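Local coordinates for nucleosome assembly protein 1, putative (Plasmodium falciparum, PDB 3FS3), which belongs to the nucleosome assembly protein family of histone chaperones and probably binds histones and chromatin to assist nucleosome assembly, at the interface of chains A and B. Residues are numbered along the deposited sequence; one frame, centred on the assembly and turned at random. Chains: chain A/B, Nucleosome assembly protein 1, putative.

Contact 1: the interface of chains A and B. Residues chain A 47, 51, 54-55, 58; chain B 110-111, 289.
The first turns of helix 49-99 in chain A, with A:Leu47 just ahead of it, meet chain B where the loop at B:Asn110 and B:Leu111 lies beside B:Tyr289, the last residue of helix 260-289. The long helix is the dimerisation helix typical of the nucleosome assembly protein (NAP) family, and here its N-terminal end is received by the partner subunit. B:Leu111 fills the middle of the patch, with 55 Å² of its surface hidden by chain A. With CG opposite the backbone N (chi1 -166°) the branch is directed into chain A, and its two methyls part to different neighbours. CD1 lies 3.9 Å from A:Gln51 CB, whereas CD2 reaches the CD2 methyl of A:Leu58 and CD1 of A:Leu55. On the other flank, the CG2 methyl of A:Thr54 packs on B:Leu111 CB, the two side chains running alongside each other with opposite headings.

B:Tyr289 is touched by two leucines of chain A. A:Leu55 CD1 sits above the plane of the phenol and beyond its CD2-CE2 rim, 3.8 Å from B:Tyr289 CE2. An anti chi1 of -174° turns the A:Leu55 branch so that this same methyl also meets B:Leu111. A:Leu47 points back against the tyrosine, its CD2 methyl lying 3.6 Å from the phenol oxygen B:Tyr289 OH, a carbon-oxygen contact at the outer end of the ring.

The polar part centres on the backbone carbonyl of B:Asn110. The hydroxyl A:Thr54 OG1 stands 3.4 Å from B:Asn110 O, so the direct hydrogen bond is weak. Water 1 makes the shorter connection, 2.6 Å from A:Thr54 OG1 and 2.7 Å from B:Asn110 O. A:Gln51 adds an aliphatic wall beside that carbonyl, its CG lying 3.5 Å from B:Asn110 O.

Contact 2: the interface of chains A and B. Residues chain A 65, 68-69, 71-72; chain B 79, 83, 87.
A:Phe72 and A:Tyr65 face B:Tyr83 and B:Tyr87 where the two copies of helix 49-99 run antiparallel, close enough to put A:Phe72 CA 6.8 Å from B:Tyr83 CA. Aromatic side chains fill the seam. The rings of A:Tyr65 and B:Tyr87 stack with centroids 4.4 Å apart and planes inclined by 30°, a tilted and offset pairing. One rim does most of the touching: A:Tyr65 CE1 lies 3.4 Å from B:Tyr87 CD1, over one face of the B:Tyr87 ring. The opposite face receives the backbone O of B:Tyr83, one helical turn back in the same chain, so B:Tyr87 is sandwiched, with a contact near the rim on each face, which would limit its rotation. Its phenol oxygen reaches across to the backbone of A:Glu69, 3.5 Å from A:Glu69 CA, and its CE1 meets A:Tyr68 CB.

B:Tyr83 lies against A:Phe72 in a different manner. The CB of A:Phe72 stands over the middle of the tyrosine ring, 3.4 Å from the B:Tyr83 ring centroid, as a CH-pi contact. Beyond it the phenyl group turns its CD1 edge to B:Tyr83, with the ring planes 66° apart. A chi1 of 161° carries this phenyl group on past the tyrosine to B:Leu79, where A:Phe72 CE1 comes to 3.5 Å from B:Leu79 CG. The outer end of B:Tyr83 meets main chain: its CE1 faces the carbonyl oxygen of A:Tyr68, and its hydroxyl lies beside A:Lys71. These interlocked rings help hold the paired helices together in the dimer, the form characteristic of NAP proteins.

Contact 1: the interface of chains A and B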
# COMPACT_ATOMS: atom_id res chain seq x y z
N LEU A 47 36.81 11.56 1.38
CA LEU A 47 36.57 12.42 0.25
C LEU A 47 37.53 13.60 0.37
O LEU A 47 38.15 13.79 1.42
CB LEU A 47 35.13 12.94 0.33
CG LEU A 47 34.10 11.90 0.75
CD1 LEU A 47 32.83 12.57 1.25
CD2 LEU A 47 33.82 10.99 -0.43
N GLN A 51 34.66 17.71 -1.55
CA GLN A 51 33.55 16.77 -1.60
C GLN A 51 32.87 16.67 -0.24
O GLN A 51 31.65 16.48 -0.16
CB GLN A 51 34.05 15.40 -2.08
CG GLN A 51 34.69 15.46 -3.48
CD GLN A 51 35.54 14.24 -3.80
OE1 GLN A 51 35.84 13.43 -2.93
NE2 GLN A 51 35.95 14.13 -5.05
N THR A 54 30.31 19.24 -0.04
CA THR A 54 29.17 18.86 -0.87
C THR A 54 28.27 17.89 -0.11
O THR A 54 27.05 18.00 -0.16
CB THR A 54 29.65 18.21 -2.17
OG1 THR A 54 30.29 19.20 -2.99
CG2 THR A 54 28.48 17.58 -2.92
N LEU A 55 28.89 16.94 0.58
CA LEU A 55 28.15 15.95 1.35
C LEU A 55 27.38 16.61 2.49
O LEU A 55 26.24 16.24 2.77
CB LEU A 55 29.12 14.89 1.90
CG LEU A 55 28.45 13.71 2.61
CD1 LEU A 55 27.55 12.99 1.63
CD2 LEU A 55 29.51 12.75 3.15
N LEU A 58 24.30 18.28 1.16
CA LEU A 58 23.27 17.29 0.87
C LEU A 58 22.54 16.84 2.14
O LEU A 58 21.32 16.67 2.12
CB LEU A 58 23.88 16.06 0.16
CG LEU A 58 23.91 16.08 -1.37
CD1 LEU A 58 24.49 17.39 -1.86
CD2 LEU A 58 24.72 14.90 -1.89
N ASN B 110 30.99 16.72 -8.22
CA ASN B 110 31.31 17.26 -6.90
C ASN B 110 31.22 16.21 -5.80
O ASN B 110 31.54 16.48 -4.65
CB ASN B 110 30.43 18.47 -6.58
CG ASN B 110 30.56 19.57 -7.62
OD1 ASN B 110 31.66 19.91 -8.04
ND2 ASN B 110 29.43 20.13 -8.03
N LEU B 111 30.76 15.01 -6.16
CA LEU B 111 30.66 13.89 -5.23
C LEU B 111 30.57 12.60 -6.05
O LEU B 111 29.48 12.03 -6.26
CB LEU B 111 29.44 14.02 -4.31
CG LEU B 111 29.45 13.08 -3.11
CD1 LEU B 111 30.70 13.34 -2.28
CD2 LEU B 111 28.20 13.29 -2.25
N TYR B 289 23.35 6.75 0.14
CA TYR B 289 24.76 6.91 -0.18
C TYR B 289 25.59 6.61 1.07
O TYR B 289 26.51 5.80 1.03
CB TYR B 289 25.04 8.34 -0.65
CG TYR B 289 26.50 8.68 -0.75
CD1 TYR B 289 27.21 8.47 -1.93
CD2 TYR B 289 27.18 9.22 0.34
CE1 TYR B 289 28.58 8.79 -2.02
CE2 TYR B 289 28.54 9.54 0.26
CZ TYR B 289 29.23 9.33 -0.92
OH TYR B 289 30.56 9.67 -0.99
O HOH W 1 32.67 18.91 -4.04

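Contact 2: the interface of chains A and B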
# COMPACT_ATOMS: atom_id res chain seq x y z
N TYR A 65 14.24 17.88 3.69
CA TYR A 65 13.25 16.96 3.14
C TYR A 65 12.44 16.33 4.28
O TYR A 65 11.20 16.33 4.25
CB TYR A 65 13.91 15.84 2.34
CG TYR A 65 12.90 14.85 1.79
CD1 TYR A 65 12.31 15.05 0.54
CD2 TYR A 65 12.47 13.76 2.55
CE1 TYR A 65 11.32 14.20 0.06
CE2 TYR A 65 11.47 12.91 2.09
CZ TYR A 65 10.90 13.13 0.84
OH TYR A 65 9.92 12.30 0.36
N TYR A 68 9.78 18.65 5.84
CA TYR A 68 8.57 18.73 5.03
C TYR A 68 7.80 17.41 5.08
O TYR A 68 6.58 17.40 5.20
CB TYR A 68 8.92 19.06 3.58
CG TYR A 68 9.11 20.53 3.33
CD1 TYR A 68 8.10 21.44 3.61
CD2 TYR A 68 10.31 21.02 2.82
CE1 TYR A 68 8.27 22.80 3.38
CE2 TYR A 68 10.49 22.37 2.59
CZ TYR A 68 9.47 23.26 2.87
OH TYR A 68 9.65 24.60 2.62
N GLU A 69 8.52 16.30 4.99
CA GLU A 69 7.87 15.00 5.03
C GLU A 69 7.10 14.78 6.34
O GLU A 69 6.03 14.20 6.35
CB GLU A 69 8.89 13.87 4.83
CG GLU A 69 8.25 12.49 4.74
CD GLU A 69 9.27 11.38 4.57
OE1 GLU A 69 10.10 11.19 5.49
OE2 GLU A 69 9.26 10.72 3.52
N LYS A 71 5.76 17.08 8.11
CA LYS A 71 4.58 17.93 8.02
C LYS A 71 3.51 17.32 7.11
O LYS A 71 2.32 17.48 7.36
CB LYS A 71 4.98 19.34 7.55
CG LYS A 71 5.90 20.05 8.54
CD LYS A 71 6.27 21.45 8.08
CE LYS A 71 7.04 22.22 9.17
NZ LYS A 71 8.35 21.60 9.54
N PHE A 72 3.94 16.62 6.06
CA PHE A 72 2.98 15.97 5.16
C PHE A 72 2.34 14.83 5.93
O PHE A 72 1.12 14.65 5.90
CB PHE A 72 3.68 15.39 3.92
CG PHE A 72 2.87 14.34 3.20
CD1 PHE A 72 1.83 14.71 2.35
CD2 PHE A 72 3.14 12.99 3.39
CE1 PHE A 72 1.07 13.73 1.68
CE2 PHE A 72 2.38 12.01 2.74
CZ PHE A 72 1.34 12.38 1.88
N LEU B 79 -3.09 17.20 -1.27
CA LEU B 79 -2.01 17.01 -0.31
C LEU B 79 -0.74 16.49 -0.96
O LEU B 79 0.32 17.08 -0.78
CB LEU B 79 -2.47 16.07 0.81
CG LEU B 79 -1.58 16.03 2.05
CD1 LEU B 79 -1.50 17.43 2.67
CD2 LEU B 79 -2.14 15.01 3.05
N TYR B 83 2.99 18.77 -1.49
CA TYR B 83 4.31 18.37 -1.05
C TYR B 83 5.22 17.97 -2.20
O TYR B 83 6.43 18.15 -2.12
CB TYR B 83 4.19 17.26 0.01
CG TYR B 83 3.80 17.85 1.35
CD1 TYR B 83 4.76 18.29 2.25
CD2 TYR B 83 2.45 18.07 1.66
CE1 TYR B 83 4.41 18.96 3.42
CE2 TYR B 83 2.08 18.74 2.83
CZ TYR B 83 3.07 19.18 3.70
OH TYR B 83 2.71 19.86 4.84
N TYR B 87 8.91 19.42 -2.37
CA TYR B 87 10.15 18.62 -2.47
C TYR B 87 11.00 19.05 -3.67
O TYR B 87 12.24 18.99 -3.61
CB TYR B 87 9.84 17.12 -2.61
CG TYR B 87 9.06 16.51 -1.46
CD1 TYR B 87 9.30 16.89 -0.13
CD2 TYR B 87 8.09 15.54 -1.70
CE1 TYR B 87 8.58 16.31 0.92
CE2 TYR B 87 7.37 14.95 -0.65
CZ TYR B 87 7.62 15.35 0.66
OH TYR B 87 6.89 14.79 1.69

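Contact 1 and contact 2 lie about 24 Å apart, measured between the centres of their C-alpha atoms, and share helix 49-99 of chain A. Contact 1 uses its beginning, and contact 2 a stretch further along, but the partner changes: a loop and the end of helix 260-289 in contact 1, the equivalent long helix in contact 2. Chain A's helix therefore begins against the loop and C-terminal helix end of chain B and continues into the helix pair. Because the interface is two-fold symmetric, each contact recurs with the chains exchanged, which places both ends of the helix pair against a partner subunit and probably steadies the dimer along its length.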